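Monoamine oxidase regulatory protein, putative (Archaeoglobus fulgidus, PDB 1Q6W) is of unproven function but, as a hot dog fold protein related to MaoC dehydratases, probably hydrates or dehydrates acyl thioester substrates. Local coordinates at residues 110-114 / 137-141; 35-40 / 65-70; 24-29 / 78-83; 14-18 / 155-159. One frame throughout, in Å; residues are numbered along the deposited sequence.

How the contacts relate
Contacts 1 and 4 both draw on the antiparallel sheet but lie on opposite sides of the chain's centre, and both are only partly buried: contact 1 pairs two strands by backbone hydrogen bonds, whereas contact 4, the most peripheral and exposed, holds the N-terminal loop to the end of the modelled chain by one such bond and aromatic packing. Contact 2 is wholly buried, contact 3 partly so; both use helix 68-84, one near its start and one near its end, and rely mainly on apolar side chains, with a single side-chain hydrogen bond in contact 2. Contact 3 touches contact 1 through Arg29 and Met78, and contact 2 through the Arg29-Asp35 salt bridge. Contacts 2 and 3 also meet the second subunit.

Contact 1: residues 110-114 / 137-141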
loop_
_atom_site.group_PDB
_atom_site.type_symbol
_atom_site.label_atom_id
_atom_site.label_comp_id
_atom_site.label_asym_id
_atom_site.label_seq_id
_atom_site.Cartn_x
_atom_site.Cartn_y
_atom_site.Cartn_z
ATOM N N GLY A 110 -17.872 -1.024 -9.996
ATOM C CA GLY A 110 -19.101 -0.877 -9.215
ATOM C C GLY A 110 -19.183 -1.739 -7.966
ATOM O O GLY A 110 -20.209 -1.809 -7.297
ATOM N N ASP A 111 -18.086 -2.412 -7.659
ATOM C CA ASP A 111 -18.042 -3.301 -6.515
ATOM C C ASP A 111 -18.022 -2.542 -5.201
ATOM O O ASP A 111 -17.519 -1.410 -5.118
ATOM C CB ASP A 111 -16.811 -4.215 -6.599
ATOM C CG ASP A 111 -16.881 -5.204 -7.762
ATOM O OD1 ASP A 111 -15.881 -5.924 -8.013
ATOM O OD2 ASP A 111 -17.938 -5.259 -8.425
ATOM N N THR A 112 -18.573 -3.180 -4.172
ATOM C CA THR A 112 -18.615 -2.605 -2.836
ATOM C C THR A 112 -17.736 -3.473 -1.952
ATOM O O THR A 112 -18.073 -4.614 -1.664
ATOM C CB THR A 112 -20.049 -2.594 -2.286
ATOM O OG1 THR A 112 -20.888 -1.854 -3.174
ATOM C CG2 THR A 112 -20.092 -1.963 -0.906
ATOM N N ILE A 113 -16.607 -2.929 -1.516
ATOM C CA ILE A 113 -15.694 -3.698 -0.690
ATOM C C ILE A 113 -15.832 -3.426 0.802
ATOM O O ILE A 113 -16.182 -2.326 1.211
ATOM C CB ILE A 113 -14.249 -3.441 -1.108
ATOM C CG1 ILE A 113 -13.905 -1.968 -0.905
ATOM C CG2 ILE A 113 -14.062 -3.835 -2.566
ATOM C CD1 ILE A 113 -12.478 -1.638 -1.205
ATOM N N ALA A 114 -15.570 -4.450 1.606
ATOM C CA ALA A 114 -15.653 -4.353 3.058
ATOM C C ALA A 114 -14.428 -5.036 3.647
ATOM O O ALA A 114 -14.076 -6.153 3.260
ATOM C CB ALA A 114 -16.889 -5.020 3.545
ATOM N N GLU A 137 -8.611 -8.673 5.948
ATOM C CA GLU A 137 -9.419 -9.378 4.964
ATOM C C GLU A 137 -10.379 -8.412 4.304
ATOM O O GLU A 137 -11.079 -7.664 4.977
ATOM C CB GLU A 137 -10.200 -10.507 5.620
ATOM C CG GLU A 137 -9.545 -11.850 5.472
ATOM C CD GLU A 137 -10.306 -12.949 6.172
ATOM O OE1 GLU A 137 -11.556 -12.990 6.060
ATOM O OE2 GLU A 137 -9.648 -13.783 6.832
ATOM N N VAL A 138 -10.395 -8.423 2.979
ATOM C CA VAL A 138 -11.271 -7.549 2.216
ATOM C C VAL A 138 -12.203 -8.404 1.348
ATOM O O VAL A 138 -11.731 -9.235 0.572
ATOM C CB VAL A 138 -10.444 -6.607 1.316
ATOM C CG1 VAL A 138 -11.349 -5.569 0.677
ATOM C CG2 VAL A 138 -9.376 -5.936 2.115
ATOM N N LYS A 139 -13.515 -8.205 1.493
ATOM C CA LYS A 139 -14.501 -8.975 0.723
ATOM C C LYS A 139 -15.408 -8.056 -0.085
ATOM O O LYS A 139 -15.641 -6.919 0.323
ATOM C CB LYS A 139 -15.380 -9.832 1.651
ATOM C CG LYS A 139 -14.638 -10.933 2.406
ATOM C CD LYS A 139 -15.591 -11.669 3.338
ATOM C CE LYS A 139 -14.891 -12.752 4.157
ATOM N NZ LYS A 139 -15.799 -13.297 5.204
ATOM N N ASN A 140 -15.913 -8.541 -1.224
ATOM C CA ASN A 140 -16.805 -7.725 -2.042
ATOM C C ASN A 140 -18.270 -7.977 -1.687
ATOM O O ASN A 140 -18.577 -8.749 -0.787
ATOM C CB ASN A 140 -16.576 -7.966 -3.534
ATOM C CG ASN A 140 -16.762 -9.409 -3.936
ATOM O OD1 ASN A 140 -17.633 -10.107 -3.417
ATOM N ND2 ASN A 140 -15.947 -9.862 -4.882
ATOM N N GLN A 141 -19.175 -7.325 -2.403
ATOM C CA GLN A 141 -20.590 -7.447 -2.121
ATOM C C GLN A 141 -21.138 -8.863 -2.115
ATOM O O GLN A 141 -22.129 -9.130 -1.445
ATOM C CB GLN A 141 -21.416 -6.573 -3.073
ATOM C CG GLN A 141 -21.364 -6.938 -4.545
ATOM C CD GLN A 141 -20.130 -6.418 -5.261
ATOM O OE1 GLN A 141 -20.107 -6.342 -6.487
ATOM N NE2 GLN A 141 -19.092 -6.065 -4.504
#
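Residues 110-114 lead into a strand that runs antiparallel to the end of the strand in 137-141; the strand axes approach to 5.1 Å with 154° between their directions. At the entrance, buried Asp111 turns its carboxylate back on its own turn, where OD1 accepts a hydrogen bond from Phe108 N. Thr112 lies level with Gln141, their CA atoms 5.3 Å apart. Its carbonyl O receives a CA-H...O contact from Asn140 CA at 3.4 Å, while its OG1 is hydrogen-bonded to Thr30 OG1. At Ile113 the chains draw closest, its CA 4.4 Å from Asn140 CA. Ile113 CA also lies 3.4 Å from Lys139 O, and Ile113 CB rests 4.0 Å from Val138 CG1. Ala114 then closes an antiparallel hydrogen-bonded pair with Lys139: Ala114 N to Lys139 O and Lys139 N to Ala114 O are both 2.8 Å. The CB atoms of Ala114 and Lys139 share one face of the sheet, and the long lysine chain continues outward into solvent. The two strands form a beta hairpin of the hot dog sheet, joined here at its open end. Strand 23-30 flanks it through the backbone bond between Ile113 and Arg29, strand 145-156 through bonds from Val138 to Val146 and Leu147, and helix 68-84 lies against Ile113 and Val138 through Val71.

Contact 2: residues 35-40 / 65-70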
loop_
_atom_site.group_PDB
_atom_site.type_symbol
_atom_site.label_atom_id
_atom_site.label_comp_id
_atom_site.label_asym_id
_atom_site.label_seq_id
_atom_site.Cartn_x
_atom_site.Cartn_y
_atom_site.Cartn_z
ATOM N N ASP A 35 -12.614 7.232 -7.449
ATOM C CA ASP A 35 -11.644 6.592 -6.564
ATOM C C ASP A 35 -10.403 6.196 -7.358
ATOM O O ASP A 35 -9.270 6.525 -6.968
ATOM C CB ASP A 35 -12.240 5.327 -5.925
ATOM C CG ASP A 35 -13.093 5.622 -4.706
ATOM O OD1 ASP A 35 -14.080 4.882 -4.470
ATOM O OD2 ASP A 35 -12.774 6.588 -3.969
ATOM N N ILE A 36 -10.627 5.485 -8.466
ATOM C CA ILE A 36 -9.535 5.020 -9.321
ATOM C C ILE A 36 -8.715 6.195 -9.832
ATOM O O ILE A 36 -7.485 6.202 -9.717
ATOM C CB ILE A 36 -10.043 4.252 -10.581
ATOM C CG1 ILE A 36 -11.023 3.147 -10.205
ATOM C CG2 ILE A 36 -8.878 3.654 -11.315
ATOM C CD1 ILE A 36 -10.439 2.078 -9.416
ATOM N N TRP A 37 -9.397 7.181 -10.413
ATOM C CA TRP A 37 -8.704 8.347 -10.939
ATOM C C TRP A 37 -7.945 9.152 -9.877
ATOM O O TRP A 37 -6.832 9.620 -10.107
ATOM C CB TRP A 37 -9.679 9.240 -11.708
ATOM C CG TRP A 37 -9.569 8.985 -13.186
ATOM C CD1 TRP A 37 -8.964 9.791 -14.113
ATOM C CD2 TRP A 37 -9.917 7.778 -13.876
ATOM N NE1 TRP A 37 -8.905 9.153 -15.326
ATOM C CE2 TRP A 37 -9.476 7.916 -15.209
ATOM C CE3 TRP A 37 -10.556 6.589 -13.494
ATOM C CZ2 TRP A 37 -9.644 6.910 -16.165
ATOM C CZ3 TRP A 37 -10.725 5.591 -14.441
ATOM C CH2 TRP A 37 -10.266 5.755 -15.768
ATOM N N THR A 38 -8.531 9.303 -8.704
ATOM C CA THR A 38 -7.850 10.028 -7.661
ATOM C C THR A 38 -6.534 9.331 -7.325
ATOM O O THR A 38 -5.481 9.976 -7.178
ATOM C CB THR A 38 -8.724 10.118 -6.399
ATOM O OG1 THR A 38 -9.884 10.912 -6.690
ATOM C CG2 THR A 38 -7.953 10.735 -5.256
ATOM N N PHE A 39 -6.589 8.010 -7.193
ATOM C CA PHE A 39 -5.386 7.274 -6.853
ATOM C C PHE A 39 -4.360 7.433 -7.969
ATOM O O PHE A 39 -3.175 7.624 -7.708
ATOM C CB PHE A 39 -5.694 5.804 -6.629
ATOM C CG PHE A 39 -4.578 5.060 -5.980
ATOM C CD1 PHE A 39 -4.337 5.201 -4.618
ATOM C CD2 PHE A 39 -3.732 4.243 -6.731
ATOM C CE1 PHE A 39 -3.271 4.543 -4.022
ATOM C CE2 PHE A 39 -2.668 3.582 -6.138
ATOM C CZ PHE A 39 -2.438 3.733 -4.790
ATOM N N ALA A 40 -4.821 7.373 -9.215
ATOM C CA ALA A 40 -3.926 7.529 -10.353
ATOM C C ALA A 40 -3.307 8.926 -10.345
ATOM O O ALA A 40 -2.121 9.071 -10.599
ATOM C CB ALA A 40 -4.666 7.285 -11.644
ATOM N N ILE A 65 -10.132 -2.262 -13.884
ATOM C CA ILE A 65 -10.238 -2.622 -12.469
ATOM C C ILE A 65 -9.472 -1.669 -11.539
ATOM O O ILE A 65 -8.575 -0.932 -11.962
ATOM C CB ILE A 65 -9.711 -4.061 -12.210
ATOM C CG1 ILE A 65 -8.210 -4.153 -12.518
ATOM C CG2 ILE A 65 -10.455 -5.048 -13.063
ATOM C CD1 ILE A 65 -7.579 -5.516 -12.128
ATOM N N ALA A 66 -9.819 -1.705 -10.257
ATOM C CA ALA A 66 -9.166 -0.845 -9.286
ATOM C C ALA A 66 -7.729 -1.262 -9.045
ATOM O O ALA A 66 -7.380 -2.410 -9.247
ATOM C CB ALA A 66 -9.935 -0.869 -7.974
ATOM N N GLN A 67 -6.896 -0.322 -8.615
ATOM C CA GLN A 67 -5.514 -0.633 -8.339
ATOM C C GLN A 67 -5.462 -1.407 -7.034
ATOM O O GLN A 67 -6.206 -1.105 -6.107
ATOM C CB GLN A 67 -4.683 0.643 -8.212
ATOM C CG GLN A 67 -4.745 1.541 -9.426
ATOM C CD GLN A 67 -5.867 2.586 -9.337
ATOM O OE1 GLN A 67 -6.972 2.289 -8.851
ATOM N NE2 GLN A 67 -5.593 3.806 -9.827
ATOM N N GLY A 68 -4.589 -2.409 -6.953
ATOM C CA GLY A 68 -4.469 -3.173 -5.724
ATOM C C GLY A 68 -4.061 -2.290 -4.563
ATOM O O GLY A 68 -4.580 -2.461 -3.463
HETATM N N MSE A 69 -3.126 -1.362 -4.795
HETATM C CA MSE A 69 -2.708 -0.440 -3.738
HETATM C C MSE A 69 -3.883 0.418 -3.265
HETATM O O MSE A 69 -3.931 0.807 -2.096
HETATM C CB MSE A 69 -1.583 0.469 -4.223
HETATM C CG MSE A 69 -0.220 -0.199 -4.234
HETATM SE SE MSE A 69 0.258 -0.911 -2.517
HETATM C CE MSE A 69 0.652 0.736 -1.586
ATOM N N LEU A 70 -4.828 0.708 -4.173
ATOM C CA LEU A 70 -5.989 1.497 -3.819
ATOM C C LEU A 70 -6.883 0.702 -2.866
ATOM O O LEU A 70 -7.316 1.204 -1.820
ATOM C CB LEU A 70 -6.783 1.892 -5.063
ATOM C CG LEU A 70 -8.144 2.540 -4.768
ATOM C CD1 LEU A 70 -7.954 3.849 -3.996
ATOM C CD2 LEU A 70 -8.887 2.754 -6.061
#
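Phe39, t at chi1, is the main bump of helix residues 35-40: its ring slides into the hollow beside the first turn of helix 68-84. Leu70 roofs one ring face, its CB 4.1 Å from the Phe39 centroid and 17° off the normal, a CH-pi contact. Met69, a selenomethionine, closes in obliquely, with its CB 3.4 Å from Phe39 CZ. At the ring edge lies the amide of Gln67, NE2 being 3.6 Å from Phe39 CD2. That side chain is the bump in return: from the N-cap position it reaches into the gap between Ile36 and Ala40, where Gln67 NE2 donates a straight hydrogen bond to Ile36 O (3.1 Å, 171°). Helix 68-84 is the long helix of the hot dog fold, and helix 33-43 belongs to the insertion between the first strand and that helix, resembling the overhang of MaoC-like hydratases. Beside the glutamine, Ile36 folds its m,m side chain over Ala66, and Ile36 CD1 lies 3.8 Å from Leu70 CD2; Leu70 CD2 also lies 4.2 Å from Asp35 CB. The Asp35 carboxylate turns to Arg29 in a salt bridge. Across the dimer interface, Ser73 of the second subunit packs on Phe39, and Met69 of the second subunit packs on Met69 of this chain.

Contact 3: residues 24-29 / 78-83; sequences IEGLPR and MVDQVI
Residues 24-29 are extended throughout: Ile24 and Glu25 end a piece of strand, Gly26 (phi/psi -80/161), Leu27 and Pro28 bridge a break in it, and Arg29 (-149/146) resumes the extended course. Residues 78-83 are helical and run in a broadly opposite direction. The backbones come closest at Gly26 and Val79, with CA atoms 4.7 Å apart. Gly26 CA stands 3.7 Å from Met78 O, and a CB on it would sit only 3.1 Å from Met78 CG, so the missing side chain permits this close approach. Ile24 (m,t) points at the helix: its CG2 lies 3.8 Å from Val82 CB and 4.1 Å from Val79 CG1, and its CD1 touches Ile83 CD1 at 3.5 Å. Val82 (t) sets CG2 3.5 Å from Glu25 O. Met78, a poorly ordered selenomethionine (chi1 p, chi2 t, chi3 120°), reaches past the Gly26-Pro28 break, its SE 3.2 Å from Leu27 O and its CE 4.5 Å from Arg29 CG. The Arg29 guanidinium is engaged beyond, in a salt bridge with Asp35 and a hydrogen bond to Leu42 O of the second subunit. The arrangement is that of the hot dog fold, its long helix packed against the sheet, here at strand 23-30, outermost within this chain. No hydrogen bond crosses between the segments, so shape and apolar contact hold the helix against this strand.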
loop_
_atom_site.group_PDB
_atom_site.type_symbol
_atom_site.label_atom_id
_atom_site.label_comp_id
_atom_site.label_asym_id
_atom_site.label_seq_id
_atom_site.Cartn_x
_atom_site.Cartn_y
_atom_site.Cartn_z
ATOM N N ILE A 24 -12.002 -6.133 13.985
ATOM C CA ILE A 24 -12.561 -4.825 13.675
ATOM C C ILE A 24 -13.274 -4.905 12.332
ATOM O O ILE A 24 -12.708 -5.387 11.353
ATOM C CB ILE A 24 -11.463 -3.751 13.588
ATOM C CG1 ILE A 24 -10.740 -3.644 14.928
ATOM C CG2 ILE A 24 -12.072 -2.414 13.233
ATOM C CD1 ILE A 24 -9.491 -2.803 14.878
ATOM N N GLU A 25 -14.512 -4.420 12.289
ATOM C CA GLU A 25 -15.318 -4.457 11.078
ATOM C C GLU A 25 -15.420 -3.056 10.484
ATOM O O GLU A 25 -16.014 -2.164 11.079
ATOM C CB GLU A 25 -16.712 -4.987 11.413
ATOM C CG GLU A 25 -17.372 -5.773 10.299
ATOM C CD GLU A 25 -16.713 -7.119 10.066
ATOM O OE1 GLU A 25 -15.513 -7.145 9.728
ATOM O OE2 GLU A 25 -17.394 -8.155 10.225
ATOM N N GLY A 26 -14.838 -2.853 9.310
ATOM C CA GLY A 26 -14.888 -1.551 8.676
ATOM C C GLY A 26 -16.210 -1.300 7.961
ATOM O O GLY A 26 -16.966 -2.237 7.651
ATOM N N LEU A 27 -16.501 -0.029 7.697
ATOM C CA LEU A 27 -17.737 0.348 7.034
ATOM C C LEU A 27 -17.565 0.192 5.521
ATOM O O LEU A 27 -16.652 0.741 4.935
ATOM C CB LEU A 27 -18.089 1.793 7.439
ATOM C CG LEU A 27 -19.324 2.562 6.929
ATOM C CD1 LEU A 27 -18.985 3.284 5.642
ATOM C CD2 LEU A 27 -20.512 1.618 6.761
ATOM N N PRO A 28 -18.447 -0.558 4.866
ATOM C CA PRO A 28 -18.374 -0.781 3.420
ATOM C C PRO A 28 -18.574 0.452 2.533
ATOM O O PRO A 28 -19.331 1.366 2.878
ATOM C CB PRO A 28 -19.480 -1.812 3.174
ATOM C CG PRO A 28 -19.637 -2.470 4.455
ATOM C CD PRO A 28 -19.533 -1.347 5.445
ATOM N N ARG A 29 -17.890 0.464 1.392
ATOM C CA ARG A 29 -18.034 1.540 0.418
ATOM C C ARG A 29 -17.806 1.030 -1.011
ATOM O O ARG A 29 -17.006 0.116 -1.245
ATOM C CB ARG A 29 -17.102 2.732 0.719
ATOM C CG ARG A 29 -15.628 2.428 0.847
ATOM C CD ARG A 29 -14.850 3.709 1.192
ATOM N NE ARG A 29 -14.436 4.449 0.005
ATOM C CZ ARG A 29 -13.439 5.332 -0.017
ATOM N NH1 ARG A 29 -13.117 5.949 -1.142
ATOM N NH2 ARG A 29 -12.768 5.600 1.085
HETATM N N MSE A 78 -10.650 2.202 6.222
HETATM C CA MSE A 78 -11.930 2.029 6.874
HETATM C C MSE A 78 -11.816 1.279 8.198
HETATM O O MSE A 78 -12.695 1.380 9.056
HETATM C CB MSE A 78 -12.951 1.384 5.927
HETATM C CG MSE A 78 -12.543 0.071 5.290
HETATM SE SE MSE A 78 -13.854 -0.541 3.973
HETATM C CE MSE A 78 -12.736 -0.599 2.411
ATOM N N VAL A 79 -10.719 0.555 8.382
ATOM C CA VAL A 79 -10.498 -0.176 9.629
ATOM C C VAL A 79 -10.009 0.797 10.688
ATOM O O VAL A 79 -10.448 0.748 11.836
ATOM C CB VAL A 79 -9.439 -1.313 9.450
ATOM C CG1 VAL A 79 -8.815 -1.687 10.778
ATOM C CG2 VAL A 79 -10.116 -2.546 8.845
ATOM N N ASP A 80 -9.095 1.682 10.291
ATOM C CA ASP A 80 -8.551 2.667 11.209
ATOM C C ASP A 80 -9.635 3.652 11.648
ATOM O O ASP A 80 -9.627 4.142 12.775
ATOM C CB ASP A 80 -7.396 3.418 10.558
ATOM C CG ASP A 80 -6.531 4.139 11.575
ATOM O OD1 ASP A 80 -6.002 3.478 12.494
ATOM O OD2 ASP A 80 -6.375 5.370 11.461
ATOM N N GLN A 81 -10.578 3.926 10.754
ATOM C CA GLN A 81 -11.668 4.837 11.059
ATOM C C GLN A 81 -12.442 4.367 12.295
ATOM O O GLN A 81 -12.889 5.183 13.091
ATOM C CB GLN A 81 -12.599 4.943 9.856
ATOM C CG GLN A 81 -13.394 6.226 9.814
ATOM C CD GLN A 81 -14.136 6.394 8.504
ATOM O OE1 GLN A 81 -13.572 6.188 7.434
ATOM N NE2 GLN A 81 -15.405 6.771 8.581
ATOM N N VAL A 82 -12.593 3.054 12.450
ATOM C CA VAL A 82 -13.300 2.509 13.601
ATOM C C VAL A 82 -12.485 2.688 14.888
ATOM O O VAL A 82 -13.028 3.043 15.939
ATOM C CB VAL A 82 -13.603 1.017 13.421
ATOM C CG1 VAL A 82 -14.187 0.451 14.685
ATOM C CG2 VAL A 82 -14.577 0.827 12.283
ATOM N N ILE A 83 -11.181 2.444 14.808
ATOM C CA ILE A 83 -10.321 2.598 15.974
ATOM C C ILE A 83 -10.302 4.062 16.387
ATOM O O ILE A 83 -10.472 4.400 17.554
ATOM C CB ILE A 83 -8.889 2.122 15.659
ATOM C CG1 ILE A 83 -8.889 0.605 15.454
ATOM C CG2 ILE A 83 -7.960 2.495 16.781
ATOM C CD1 ILE A 83 -7.550 0.058 15.013
#

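Contact 4: residues 14-18 / 155-159; sequences YFESI and IRKTP
Residues 155-159 are extended all along, leaving strand 145-156 after Arg156; against them residues 14-18 make an irregular helical turn, Phe15 to Ser17 with helical angles and Ser17 N bonded to Tyr14 O at 2.9 Å. The nearest CA atoms are those of Phe15 and Lys157, 4.8 Å apart. Ile155 (p,t) points into the turn: its CD1 is 3.3 Å from Ile18 CG1, and its CG1 meets the ring edge of Phe15 (chi1 t) at CD1, 3.7 Å away. Arg156 gives the backbone link, its O accepting a hydrogen bond from Phe15 N (2.7 Å, 158°) and lying 3.2 Å from Tyr14 CA. Lys157 lays CG 3.6 Å from Phe15 CB, while its NZ reaches a salt bridge with Asp124 and a hydrogen bond to Asp126 O. Thr158 places OG1 3.4 Å from Tyr14 CB and, tightly, 2.9 Å from Glu16 CG. Pro159 shares one face of the Tyr14 ring (chi1 m, chi2 87°) with Thr158 CG2: Pro159 CD is 4.1 Å from the ring centroid, 24° off the normal, a CH-pi contact. Lys122 makes a cation-pi contact with Phe15, and Val132 packs on both Phe15 and Ile18. The N-terminal arm, which precedes the first strand, is thus laid across the end of the last strand of the hot dog sheet.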
loop_
_atom_site.group_PDB
_atom_site.type_symbol
_atom_site.label_atom_id
_atom_site.label_comp_id
_atom_site.label_asym_id
_atom_site.label_seq_id
_atom_site.Cartn_x
_atom_site.Cartn_y
_atom_site.Cartn_z
ATOM N N TYR A 14 -3.594 0.203 25.445
ATOM C CA TYR A 14 -2.186 -0.148 25.523
ATOM C C TYR A 14 -1.959 -1.585 25.045
ATOM O O TYR A 14 -2.907 -2.343 24.849
ATOM C CB TYR A 14 -1.685 0.040 26.955
ATOM C CG TYR A 14 -1.865 1.448 27.467
ATOM C CD1 TYR A 14 -3.055 1.848 28.072
ATOM C CD2 TYR A 14 -0.852 2.393 27.320
ATOM C CE1 TYR A 14 -3.228 3.158 28.521
ATOM C CE2 TYR A 14 -1.015 3.698 27.761
ATOM C CZ TYR A 14 -2.204 4.075 28.363
ATOM O OH TYR A 14 -2.355 5.364 28.821
ATOM N N PHE A 15 -0.698 -1.941 24.851
ATOM C CA PHE A 15 -0.330 -3.269 24.385
ATOM C C PHE A 15 -1.054 -4.399 25.116
ATOM O O PHE A 15 -1.593 -5.313 24.488
ATOM C CB PHE A 15 1.180 -3.451 24.517
ATOM C CG PHE A 15 1.694 -4.725 23.915
ATOM C CD1 PHE A 15 1.479 -5.013 22.575
ATOM C CD2 PHE A 15 2.410 -5.631 24.684
ATOM C CE1 PHE A 15 1.969 -6.182 22.011
ATOM C CE2 PHE A 15 2.900 -6.797 24.126
ATOM C CZ PHE A 15 2.678 -7.073 22.785
ATOM N N GLU A 16 -1.074 -4.329 26.444
ATOM C CA GLU A 16 -1.711 -5.354 27.267
ATOM C C GLU A 16 -3.220 -5.449 27.098
ATOM O O GLU A 16 -3.805 -6.490 27.376
ATOM C CB GLU A 16 -1.367 -5.139 28.750
ATOM C CG GLU A 16 -0.918 -3.729 29.115
ATOM C CD GLU A 16 0.543 -3.457 28.771
ATOM O OE1 GLU A 16 0.905 -3.491 27.581
ATOM O OE2 GLU A 16 1.340 -3.208 29.696
ATOM N N SER A 17 -3.847 -4.368 26.648
ATOM C CA SER A 17 -5.297 -4.346 26.441
ATOM C C SER A 17 -5.701 -5.112 25.180
ATOM O O SER A 17 -6.804 -5.646 25.100
ATOM C CB SER A 17 -5.801 -2.908 26.315
ATOM O OG SER A 17 -5.527 -2.166 27.484
ATOM N N ILE A 18 -4.803 -5.155 24.197
ATOM C CA ILE A 18 -5.072 -5.842 22.937
ATOM C C ILE A 18 -4.923 -7.346 23.104
ATOM O O ILE A 18 -3.861 -7.832 23.517
ATOM C CB ILE A 18 -4.094 -5.394 21.823
ATOM C CG1 ILE A 18 -3.981 -3.869 21.784
ATOM C CG2 ILE A 18 -4.572 -5.911 20.477
ATOM C CD1 ILE A 18 -5.275 -3.160 21.512
ATOM N N ILE A 155 2.621 -0.602 19.473
ATOM C CA ILE A 155 1.802 0.122 20.433
ATOM C C ILE A 155 2.374 0.145 21.852
ATOM O O ILE A 155 2.947 -0.827 22.332
ATOM C CB ILE A 155 0.353 -0.425 20.459
ATOM C CG1 ILE A 155 0.310 -1.752 21.181
ATOM C CG2 ILE A 155 -0.156 -0.643 19.032
ATOM C CD1 ILE A 155 -1.084 -2.327 21.244
ATOM N N ARG A 156 2.210 1.290 22.501
ATOM C CA ARG A 156 2.685 1.546 23.857
ATOM C C ARG A 156 2.113 0.630 24.939
ATOM O O ARG A 156 0.944 0.248 24.901
ATOM C CB ARG A 156 2.370 2.996 24.225
ATOM C CG ARG A 156 3.067 3.498 25.458
ATOM C CD ARG A 156 3.961 4.653 25.087
ATOM N NE ARG A 156 3.183 5.731 24.486
ATOM C CZ ARG A 156 3.698 6.686 23.718
ATOM N NH1 ARG A 156 5.001 6.704 23.450
ATOM N NH2 ARG A 156 2.906 7.625 23.223
ATOM N N LYS A 157 2.954 0.296 25.912
ATOM C CA LYS A 157 2.542 -0.549 27.025
ATOM C C LYS A 157 2.044 0.335 28.161
ATOM O O LYS A 157 2.454 1.500 28.269
ATOM C CB LYS A 157 3.710 -1.427 27.499
ATOM C CG LYS A 157 4.077 -2.510 26.495
ATOM C CD LYS A 157 4.954 -3.599 27.070
ATOM C CE LYS A 157 6.373 -3.121 27.262
ATOM N NZ LYS A 157 7.243 -4.242 27.706
ATOM N N THR A 158 1.162 -0.211 28.996
ATOM C CA THR A 158 0.606 0.545 30.114
ATOM C C THR A 158 1.689 1.086 31.036
ATOM O O THR A 158 2.703 0.422 31.290
ATOM C CB THR A 158 -0.335 -0.312 30.984
ATOM O OG1 THR A 158 -1.240 -1.036 30.148
ATOM C CG2 THR A 158 -1.147 0.574 31.922
ATOM N N PRO A 159 1.464 2.299 31.568
ATOM C CA PRO A 159 2.375 2.992 32.480
ATOM C C PRO A 159 2.239 2.447 33.908
ATOM O O PRO A 159 1.152 2.021 34.321
ATOM C CB PRO A 159 1.916 4.436 32.367
ATOM C CG PRO A 159 0.435 4.274 32.226
ATOM C CD PRO A 159 0.329 3.171 31.212
#